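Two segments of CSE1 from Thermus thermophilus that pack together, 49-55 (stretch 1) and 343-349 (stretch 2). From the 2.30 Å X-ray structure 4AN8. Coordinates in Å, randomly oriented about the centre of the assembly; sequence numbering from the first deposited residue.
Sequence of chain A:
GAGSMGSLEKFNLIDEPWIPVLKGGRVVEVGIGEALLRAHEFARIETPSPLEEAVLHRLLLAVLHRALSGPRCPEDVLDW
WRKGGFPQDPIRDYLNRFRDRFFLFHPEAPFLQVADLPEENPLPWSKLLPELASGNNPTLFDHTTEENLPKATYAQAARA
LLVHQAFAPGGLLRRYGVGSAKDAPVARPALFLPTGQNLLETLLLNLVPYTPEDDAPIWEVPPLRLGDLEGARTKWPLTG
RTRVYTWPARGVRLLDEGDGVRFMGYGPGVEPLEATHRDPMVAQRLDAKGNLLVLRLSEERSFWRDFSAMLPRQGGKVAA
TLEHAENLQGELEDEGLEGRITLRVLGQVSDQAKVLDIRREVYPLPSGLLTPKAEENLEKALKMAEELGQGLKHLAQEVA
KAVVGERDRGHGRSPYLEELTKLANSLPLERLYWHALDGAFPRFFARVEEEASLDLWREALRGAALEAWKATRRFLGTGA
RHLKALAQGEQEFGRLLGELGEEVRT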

ATOM      1  N   SER A  49      -2.189  -1.822  11.827  1.00 18.33           N
ATOM      2  CA  SER A  49      -2.105  -2.533  10.550  1.00 18.33           C
ATOM      3  C   SER A  49      -2.195  -1.672   9.293  1.00 18.33           C
ATOM      4  O   SER A  49      -3.229  -1.058   9.015  1.00 18.33           O
ATOM      5  CB  SER A  49      -3.222  -3.549  10.447  1.00 18.23           C
ATOM      6  OG  SER A  49      -3.231  -4.004   9.127  1.00 18.23           O
ATOM      7  N   PRO A  50      -1.130  -1.671   8.490  1.00 19.34           N
ATOM      8  CA  PRO A  50      -1.170  -0.913   7.231  1.00 19.34           C
ATOM      9  C   PRO A  50      -2.208  -1.464   6.230  1.00 19.34           C
ATOM     10  O   PRO A  50      -2.688  -0.703   5.374  1.00 19.34           O
ATOM     11  CB  PRO A  50       0.258  -1.054   6.677  1.00 18.60           C
ATOM     12  CG  PRO A  50       1.121  -1.478   7.902  1.00 18.60           C
ATOM     13  CD  PRO A  50       0.184  -2.287   8.756  1.00 18.60           C
ATOM     14  N   LEU A  51      -2.540  -2.754   6.324  1.00 18.57           N
ATOM     15  CA  LEU A  51      -3.560  -3.332   5.453  1.00 18.57           C
ATOM     16  C   LEU A  51      -4.932  -2.793   5.861  1.00 18.57           C
ATOM     17  O   LEU A  51      -5.739  -2.445   5.012  1.00 18.57           O
ATOM     18  CB  LEU A  51      -3.542  -4.867   5.512  1.00 16.83           C
ATOM     19  CG  LEU A  51      -2.185  -5.549   5.237  1.00 16.83           C
ATOM     20  CD1 LEU A  51      -2.375  -7.067   5.094  1.00 16.83           C
ATOM     21  CD2 LEU A  51      -1.444  -4.945   4.012  1.00 16.83           C
ATOM     22  N   GLU A  52      -5.189  -2.737   7.161  1.00 20.61           N
ATOM     23  CA  GLU A  52      -6.416  -2.144   7.681  1.00 20.61           C
ATOM     24  C   GLU A  52      -6.581  -0.717   7.205  1.00 20.61           C
ATOM     25  O   GLU A  52      -7.638  -0.332   6.719  1.00 20.61           O
ATOM     26  CB  GLU A  52      -6.436  -2.165   9.213  1.00 36.50           C
ATOM     27  CG  GLU A  52      -7.196  -3.315   9.799  1.00 36.50           C
ATOM     28  CD  GLU A  52      -7.276  -3.287  11.340  1.00 36.50           C
ATOM     29  OE1 GLU A  52      -7.006  -2.231  11.967  1.00 36.50           O
ATOM     30  OE2 GLU A  52      -7.612  -4.327  11.932  1.00 36.50           O
ATOM     31  N   GLU A  53      -5.528   0.074   7.344  1.00 19.37           N
ATOM     32  CA  GLU A  53      -5.577   1.457   6.903  1.00 19.37           C
ATOM     33  C   GLU A  53      -5.924   1.533   5.410  1.00 19.37           C
ATOM     34  O   GLU A  53      -6.742   2.361   4.999  1.00 19.37           O
ATOM     35  CB  GLU A  53      -4.237   2.138   7.172  1.00 28.61           C
ATOM     36  CG  GLU A  53      -4.168   3.616   6.804  1.00 28.61           C
ATOM     37  CD  GLU A  53      -2.813   4.231   7.204  1.00 28.61           C
ATOM     38  OE1 GLU A  53      -2.024   3.532   7.862  1.00 28.61           O
ATOM     39  OE2 GLU A  53      -2.516   5.395   6.849  1.00 28.61           O
ATOM     40  N   ALA A  54      -5.278   0.692   4.600  1.00 15.16           N
ATOM     41  CA  ALA A  54      -5.467   0.744   3.148  1.00 15.16           C
ATOM     42  C   ALA A  54      -6.923   0.483   2.779  1.00 15.16           C
ATOM     43  O   ALA A  54      -7.536   1.280   2.070  1.00 15.16           O
ATOM     44  CB  ALA A  54      -4.573  -0.251   2.445  1.00 17.53           C
ATOM     45  N   VAL A  55      -7.472  -0.615   3.298  1.00 13.32           N
ATOM     46  CA  VAL A  55      -8.831  -1.017   2.927  1.00 13.32           C
ATOM     47  C   VAL A  55      -9.905  -0.124   3.515  1.00 13.32           C
ATOM     48  O   VAL A  55     -10.922   0.094   2.869  1.00 13.32           O
ATOM     49  CB  VAL A  55      -9.163  -2.486   3.258  1.00 12.70           C
ATOM     50  CG1 VAL A  55      -8.281  -3.401   2.500  1.00 12.70           C
ATOM     51  CG2 VAL A  55      -9.098  -2.757   4.771  1.00 12.70           C
ATOM     52  N   LEU A 343       2.948  11.460   1.751  1.00 24.95           N
ATOM     53  CA  LEU A 343       2.632  10.250   0.992  1.00 24.95           C
ATOM     54  C   LEU A 343       2.841   9.017   1.849  1.00 24.95           C
ATOM     55  O   LEU A 343       3.961   8.767   2.333  1.00 24.95           O
ATOM     56  CB  LEU A 343       3.515  10.156  -0.242  1.00 20.76           C
ATOM     57  CG  LEU A 343       3.427   8.949  -1.180  1.00 20.76           C
ATOM     58  CD1 LEU A 343       2.052   8.855  -1.882  1.00 20.76           C
ATOM     59  CD2 LEU A 343       4.570   9.006  -2.210  1.00 20.76           C
ATOM     60  N   ARG A 344       1.775   8.246   2.055  1.00 22.62           N
ATOM     61  CA  ARG A 344       1.932   6.952   2.707  1.00 22.62           C
ATOM     62  C   ARG A 344       1.974   5.824   1.687  1.00 22.62           C
ATOM     63  O   ARG A 344       1.196   5.817   0.730  1.00 22.62           O
ATOM     64  CB  ARG A 344       0.822   6.718   3.708  1.00 29.20           C
ATOM     65  CG  ARG A 344       0.789   7.762   4.765  1.00 29.20           C
ATOM     66  CD  ARG A 344      -0.077   7.317   5.885  1.00 29.20           C
ATOM     67  NE  ARG A 344       0.222   8.075   7.090  1.00 29.20           N
ATOM     68  CZ  ARG A 344       0.006   7.610   8.313  1.00 29.20           C
ATOM     69  NH1 ARG A 344      -0.503   6.391   8.472  1.00 29.20           N
ATOM     70  NH2 ARG A 344       0.303   8.358   9.368  1.00 29.20           N
ATOM     71  N   VAL A 345       2.895   4.890   1.862  1.00 24.25           N
ATOM     72  CA  VAL A 345       2.890   3.686   1.048  1.00 24.25           C
ATOM     73  C   VAL A 345       2.508   2.514   1.942  1.00 24.25           C
ATOM     74  O   VAL A 345       3.101   2.319   3.002  1.00 24.25           O
ATOM     75  CB  VAL A 345       4.236   3.419   0.375  1.00 17.17           C
ATOM     76  CG1 VAL A 345       4.135   2.149  -0.492  1.00 17.17           C
ATOM     77  CG2 VAL A 345       4.657   4.636  -0.482  1.00 17.17           C
ATOM     78  N   LEU A 346       1.492   1.769   1.524  1.00 22.54           N
ATOM     79  CA  LEU A 346       0.963   0.633   2.282  1.00 22.54           C
ATOM     80  C   LEU A 346       0.936  -0.625   1.416  1.00 22.54           C
ATOM     81  O   LEU A 346       0.580  -0.565   0.242  1.00 22.54           O
ATOM     82  CB  LEU A 346      -0.464   0.932   2.756  1.00 16.28           C
ATOM     83  CG  LEU A 346      -0.709   2.283   3.412  1.00 16.28           C
ATOM     84  CD1 LEU A 346      -2.211   2.529   3.635  1.00 16.28           C
ATOM     85  CD2 LEU A 346       0.083   2.409   4.708  1.00 16.28           C
ATOM     86  N   GLY A 347       1.291  -1.765   1.990  1.00 20.19           N
ATOM     87  CA  GLY A 347       1.255  -3.020   1.255  1.00 20.19           C
ATOM     88  C   GLY A 347       1.934  -4.190   1.971  1.00 20.19           C
ATOM     89  O   GLY A 347       2.399  -4.048   3.097  1.00 20.19           O
ATOM     90  N   GLN A 348       1.979  -5.346   1.307  1.00 18.51           N
ATOM     91  CA  GLN A 348       2.584  -6.545   1.868  1.00 18.51           C
ATOM     92  C   GLN A 348       3.857  -6.822   1.120  1.00 18.51           C
ATOM     93  O   GLN A 348       3.925  -6.577  -0.075  1.00 18.51           O
ATOM     94  CB  GLN A 348       1.702  -7.790   1.641  1.00 23.37           C
ATOM     95  CG  GLN A 348       0.284  -7.590   1.820  1.00 23.37           C
ATOM     96  CD  GLN A 348      -0.496  -8.885   1.810  1.00 23.37           C
ATOM     97  OE1 GLN A 348      -0.863  -9.393   2.861  1.00 23.37           O
ATOM     98  NE2 GLN A 348      -0.812  -9.390   0.616  1.00 23.37           N
ATOM     99  N   VAL A 349       4.842  -7.376   1.810  1.00 23.77           N
ATOM    100  CA  VAL A 349       5.963  -7.984   1.113  1.00 23.77           C
ATOM    101  C   VAL A 349       5.591  -9.445   0.957  1.00 23.77           C
ATOM    102  O   VAL A 349       5.305 -10.131   1.948  1.00 23.77           O
ATOM    103  CB  VAL A 349       7.265  -7.900   1.916  1.00 21.00           C
ATOM    104  CG1 VAL A 349       8.436  -8.411   1.056  1.00 21.00           C
ATOM    105  CG2 VAL A 349       7.494  -6.477   2.373  1.00 21.00           C
TER

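The first turns of a helix, residues 50-55, lie across a strand, residues 343-349, with the two axes approaching to 7.4 Å and their N-to-C directions 121° apart. Apolar packing centres on Leu346, which has the largest area covered by the other segment. Its CA-to-CB bond points toward the helix; CD2 lies 4.0 Å from Pro50 CB, and CD1 lies 3.8 Å from Ala54 CB and 3.9 Å from Glu53 CG. CD1 also sits 3.7 Å from Pro50 O and 3.7 Å from Ala54 N, a pair already joined by a helical hydrogen bond (N to O, 3.0 Å), so these polar atoms are not left unpaired beside the methyl.

Further along the strand, Gly347 offers bare backbone, and Leu51 CD2 comes within 4.0 Å of Gly347 C. Leu51 CD1 reaches 3.6 Å from Gln348 OE1, a van der Waals contact.

The one polar link across the segments is a salt bridge, Arg344 NH1 to Glu53 OE2 at 2.8 Å. The distance is short, but the N-H...O angle of 130° makes its hydrogen bond weak.

Just before the helix, Ser49 caps its N-terminal end: its OG accepts from Glu52 N at 3.1 Å, nearly linearly, and more weakly from Leu51 N, also at 3.1 Å.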